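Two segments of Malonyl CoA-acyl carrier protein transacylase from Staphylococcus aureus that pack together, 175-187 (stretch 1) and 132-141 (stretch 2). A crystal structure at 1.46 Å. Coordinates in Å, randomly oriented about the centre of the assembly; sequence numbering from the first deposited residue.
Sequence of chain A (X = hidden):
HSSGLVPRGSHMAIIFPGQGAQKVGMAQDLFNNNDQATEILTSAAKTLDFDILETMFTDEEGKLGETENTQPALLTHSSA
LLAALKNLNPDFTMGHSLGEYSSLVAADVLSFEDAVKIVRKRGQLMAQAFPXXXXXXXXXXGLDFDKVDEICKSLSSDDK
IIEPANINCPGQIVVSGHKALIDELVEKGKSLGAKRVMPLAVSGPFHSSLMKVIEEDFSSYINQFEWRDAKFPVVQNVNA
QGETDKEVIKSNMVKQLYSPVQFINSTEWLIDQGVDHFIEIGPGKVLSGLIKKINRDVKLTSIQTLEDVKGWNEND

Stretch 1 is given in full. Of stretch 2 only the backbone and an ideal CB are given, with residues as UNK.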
# COMPACT_ATOMS: atom_id res chain seq x y z
N VAL A 175 -0.87 -0.27 -14.76
CA VAL A 175 0.37 -0.13 -15.50
C VAL A 175 0.91 1.32 -15.30
O VAL A 175 0.17 2.22 -14.86
CB VAL A 175 0.21 -0.38 -16.99
CG1 VAL A 175 -0.30 -1.88 -17.18
CG2 VAL A 175 -0.81 0.58 -17.63
N SER A 176 2.20 1.49 -15.54
CA SER A 176 2.84 2.78 -15.25
C SER A 176 3.96 3.07 -16.21
O SER A 176 4.64 2.15 -16.69
CB SER A 176 3.41 2.67 -13.82
OG SER A 176 3.99 3.87 -13.44
N GLY A 177 4.19 4.34 -16.49
CA GLY A 177 5.35 4.67 -17.36
C GLY A 177 5.15 6.01 -18.03
O GLY A 177 4.48 6.93 -17.48
N HIS A 178 5.76 6.21 -19.20
CA HIS A 178 5.61 7.53 -19.87
C HIS A 178 4.16 7.83 -20.18
O HIS A 178 3.44 6.96 -20.69
CB HIS A 178 6.45 7.48 -21.15
CG HIS A 178 7.91 7.58 -20.85
ND1 HIS A 178 8.73 6.47 -20.86
CD2 HIS A 178 8.69 8.64 -20.46
CE1 HIS A 178 9.95 6.83 -20.50
NE2 HIS A 178 9.96 8.14 -20.26
N LYS A 179 3.75 9.10 -19.95
CA LYS A 179 2.32 9.43 -20.11
C LYS A 179 1.85 9.25 -21.56
O LYS A 179 0.69 8.88 -21.76
CB LYS A 179 2.08 10.84 -19.53
CG LYS A 179 0.55 11.21 -19.63
CD LYS A 179 0.32 12.55 -18.96
CE LYS A 179 -1.20 12.81 -18.84
NZ LYS A 179 -1.85 12.99 -20.20
N ALA A 180 2.73 9.52 -22.54
CA ALA A 180 2.29 9.32 -23.93
C ALA A 180 1.82 7.90 -24.18
O ALA A 180 0.84 7.68 -24.90
CB ALA A 180 3.41 9.64 -24.98
N LEU A 181 2.51 6.94 -23.57
CA LEU A 181 2.13 5.52 -23.77
C LEU A 181 0.95 5.15 -22.89
O LEU A 181 0.05 4.38 -23.34
CB LEU A 181 3.27 4.54 -23.41
CG LEU A 181 4.48 4.70 -24.38
CD1 LEU A 181 5.55 3.69 -24.01
CD2 LEU A 181 4.10 4.62 -25.89
N ILE A 182 0.85 5.71 -21.68
CA ILE A 182 -0.35 5.49 -20.86
C ILE A 182 -1.59 5.98 -21.61
O ILE A 182 -2.61 5.28 -21.69
CB ILE A 182 -0.21 6.28 -19.52
CG1 ILE A 182 0.90 5.67 -18.69
CG2 ILE A 182 -1.56 6.30 -18.81
CD1 ILE A 182 0.55 4.20 -18.10
N ASP A 183 -1.46 7.15 -22.28
CA ASP A 183 -2.63 7.73 -22.93
C ASP A 183 -2.96 6.91 -24.19
O ASP A 183 -4.14 6.78 -24.53
CB ASP A 183 -2.33 9.19 -23.24
CG ASP A 183 -2.42 10.09 -21.99
OD1 ASP A 183 -2.92 9.62 -20.94
OD2 ASP A 183 -1.90 11.21 -22.16
N GLU A 184 -1.95 6.36 -24.86
CA GLU A 184 -2.24 5.50 -26.04
C GLU A 184 -3.00 4.27 -25.57
O GLU A 184 -3.93 3.84 -26.25
CB GLU A 184 -0.92 5.12 -26.70
CG GLU A 184 -1.12 4.32 -27.97
CD GLU A 184 0.22 4.03 -28.69
OE1 GLU A 184 1.29 4.46 -28.17
OE2 GLU A 184 0.17 3.35 -29.75
N LEU A 185 -2.61 3.69 -24.44
CA LEU A 185 -3.35 2.53 -23.89
C LEU A 185 -4.78 2.90 -23.51
O LEU A 185 -5.71 2.10 -23.72
CB LEU A 185 -2.58 1.96 -22.73
CG LEU A 185 -3.21 0.71 -22.17
CD1 LEU A 185 -3.38 -0.37 -23.22
CD2 LEU A 185 -2.37 0.20 -20.95
N VAL A 186 -4.95 4.03 -22.84
CA VAL A 186 -6.29 4.54 -22.49
C VAL A 186 -7.14 4.60 -23.82
O VAL A 186 -8.30 4.15 -23.79
CB VAL A 186 -6.21 5.92 -21.79
CG1 VAL A 186 -7.68 6.47 -21.68
CG2 VAL A 186 -5.61 5.71 -20.42
N GLU A 187 -6.55 5.17 -24.85
CA GLU A 187 -7.34 5.38 -26.11
C GLU A 187 -7.66 4.06 -26.77
O GLU A 187 -8.81 3.90 -27.20
CB GLU A 187 -6.53 6.20 -27.10
CG GLU A 187 -6.41 7.63 -26.63
CD GLU A 187 -5.41 8.42 -27.46
OE1 GLU A 187 -5.34 9.64 -27.20
OE2 GLU A 187 -4.70 7.85 -28.35
N UNK A 132 4.92 17.61 -14.33
CA UNK A 132 3.54 17.28 -14.73
C UNK A 132 3.54 16.88 -16.21
O UNK A 132 4.15 17.56 -17.08
CB UNK A 132 2.60 18.46 -14.49
N UNK A 133 2.88 15.75 -16.50
CA UNK A 133 2.70 15.42 -17.85
C UNK A 133 3.69 14.38 -18.39
O UNK A 133 3.49 13.88 -19.52
CB UNK A 133 2.78 16.71 -18.67
N UNK A 134 4.78 14.06 -17.65
CA UNK A 134 5.84 13.14 -18.16
C UNK A 134 5.43 11.69 -17.92
O UNK A 134 5.62 10.84 -18.80
CB UNK A 134 7.18 13.42 -17.48
N UNK A 135 4.97 11.37 -16.69
CA UNK A 135 4.67 9.94 -16.36
C UNK A 135 3.32 9.83 -15.73
O UNK A 135 2.79 10.79 -15.09
CB UNK A 135 5.72 9.34 -15.42
N UNK A 136 2.73 8.66 -15.92
CA UNK A 136 1.41 8.48 -15.34
C UNK A 136 1.14 6.99 -15.10
O UNK A 136 2.04 6.15 -15.24
CB UNK A 136 0.34 9.08 -16.25
N UNK A 137 -0.12 6.67 -14.73
CA UNK A 137 -0.53 5.24 -14.42
C UNK A 137 -1.93 5.08 -14.94
O UNK A 137 -2.70 6.04 -15.05
CB UNK A 137 -0.47 4.91 -12.93
N UNK A 138 -2.28 3.80 -15.25
CA UNK A 138 -3.66 3.53 -15.62
C UNK A 138 -4.03 2.14 -15.15
O UNK A 138 -3.23 1.21 -15.21
CB UNK A 138 -3.87 3.67 -17.13
N UNK A 139 -5.30 1.99 -14.75
CA UNK A 139 -5.76 0.64 -14.37
C UNK A 139 -6.31 -0.07 -15.61
O UNK A 139 -7.22 0.42 -16.26
CB UNK A 139 -6.83 0.71 -13.27
N UNK A 140 -5.76 -1.25 -15.86
CA UNK A 140 -6.28 -2.08 -16.99
C UNK A 140 -7.19 -3.15 -16.34
O UNK A 140 -6.72 -3.94 -15.49
CB UNK A 140 -5.15 -2.72 -17.80
N UNK A 141 -8.47 -3.14 -16.74
CA UNK A 141 -9.41 -4.04 -16.08
C UNK A 141 -9.79 -5.09 -17.10
O UNK A 141 -10.05 -4.78 -18.25
CB UNK A 141 -10.64 -3.30 -15.55

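Stretch 1 runs from a strand through a corner at Gly177 into a helix that starts at Lys179; stretch 2 pairs antiparallel with the strand and lies under the helix, the two axes approaching to 6.9 Å at 28°.

At position 132 the CA-to-CB bond points away and the ideal CB has nothing of stretch 1 within 5.5 Å, so almost any side chain would fit. The deposited residue is Thr132, which makes no contact.

Position 133 has phi/psi of 100/-12, where a CB would be jammed against the carbonyl O of the preceding residue. This by itself calls for glycine, and Gly133 is found; its O lies 3.4 Å from Lys179 CB.

Position 134 also directs its CB away, so the side chain is weakly constrained and the backbone does the work. The carbonyl O accepts from Lys179 N at 2.8 Å with an N-H...O angle of 167°, tying the first turn of the helix to stretch 2. The residue is Val134, chi1 t. A water donates to Val134 O at 3.1 Å and accepts from Ala180 N at 3.0 Å, bridging to the next amide of that turn.

At 135 the ideal CB points sideways, 3.4 Å from Gly177 O and 4.8 Å from His178 CA. Phi/psi of -131/153 is open to any residue, so stretch 1 does not single one out; a small residue is one of several that would do. Gly135 is deposited, and its CA approaches Gly177 O at 3.2 Å in a CA-H...O contact.

Position 136 faces the helix: its ideal CB is 4.0 Å from Lys179 CG and 4.2 Å from Ile182 CG2. Alanine, serine, cysteine or threonine are plausible. Reciprocal backbone hydrogen bonds fix the register whatever the side chain: the N of 136 donates to Gly177 O at 2.9 Å, and Gly177 N donates to the O of 136 at 3.1 Å. Ser136 fills it, its CB 3.9 Å from Lys179 CG; Lys179 carries its amine onward, where NZ forms a salt bridge with Asp183 OD2 at 2.6 Å.

Position 137 turns to the other face, beside Ser176, with its ideal CB 3.4 Å from Val175 O and 4.6 Å from Ser176 CB; stretch 1 bounds the root of the side chain there but does not decide its length, and several medium or large side chains could be accommodated. Met137 places CG 3.5 Å from Ser176 OG.

At 138 the ideal CB meets three aliphatic groups: Ile182 CG2 at 3.9 Å, Val186 CG2 at 4.2 Å and Val175 CG2 at 4.4 Å. Such crowding favours a small apolar residue, and Ala138 answers it. Its N donates to Val175 O at 2.9 Å, and its O accepts from Val175 N at 2.8 Å.

Position 139 points away and is unconstrained here; it is Ala139.

Position 140 points toward stretch 1, its ideal CB 5.0 Å from Val175 CG1 and 5.1 Å from Leu185 CD2, a gap suited to valine, isoleucine or leucine. Val140, chi1 t, brings CG2 to 4.0 Å from Val175 CG1 and 3.7 Å from Leu185 CD2.

Position 141 is out of reach, and Leu141 makes no contact.

Stretch 2 132-141: TGVGSMAAVL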
# COMPACT_ATOMS: atom_id res chain seq x y z
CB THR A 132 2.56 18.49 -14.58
OG1 THR A 132 2.59 18.92 -13.22
CG2 THR A 132 1.14 18.05 -14.84
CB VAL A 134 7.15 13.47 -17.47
CG1 VAL A 134 8.20 12.45 -17.77
CG2 VAL A 134 7.68 14.87 -18.03
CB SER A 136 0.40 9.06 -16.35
OG SER A 136 -0.90 9.13 -15.75
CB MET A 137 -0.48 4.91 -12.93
CG MET A 137 0.95 5.15 -12.31
SD MET A 137 0.85 4.81 -10.56
CE MET A 137 1.12 3.04 -10.57
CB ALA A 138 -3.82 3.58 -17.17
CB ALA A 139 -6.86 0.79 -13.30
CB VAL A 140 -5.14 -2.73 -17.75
CG1 VAL A 140 -5.73 -3.60 -18.87
CG2 VAL A 140 -4.13 -1.68 -18.26
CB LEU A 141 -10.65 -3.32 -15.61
CG LEU A 141 -10.32 -2.13 -14.67
CD1 LEU A 141 -11.59 -1.45 -14.19
CD2 LEU A 141 -9.42 -2.47 -13.42
O HOH W 1 5.24 10.94 -21.85
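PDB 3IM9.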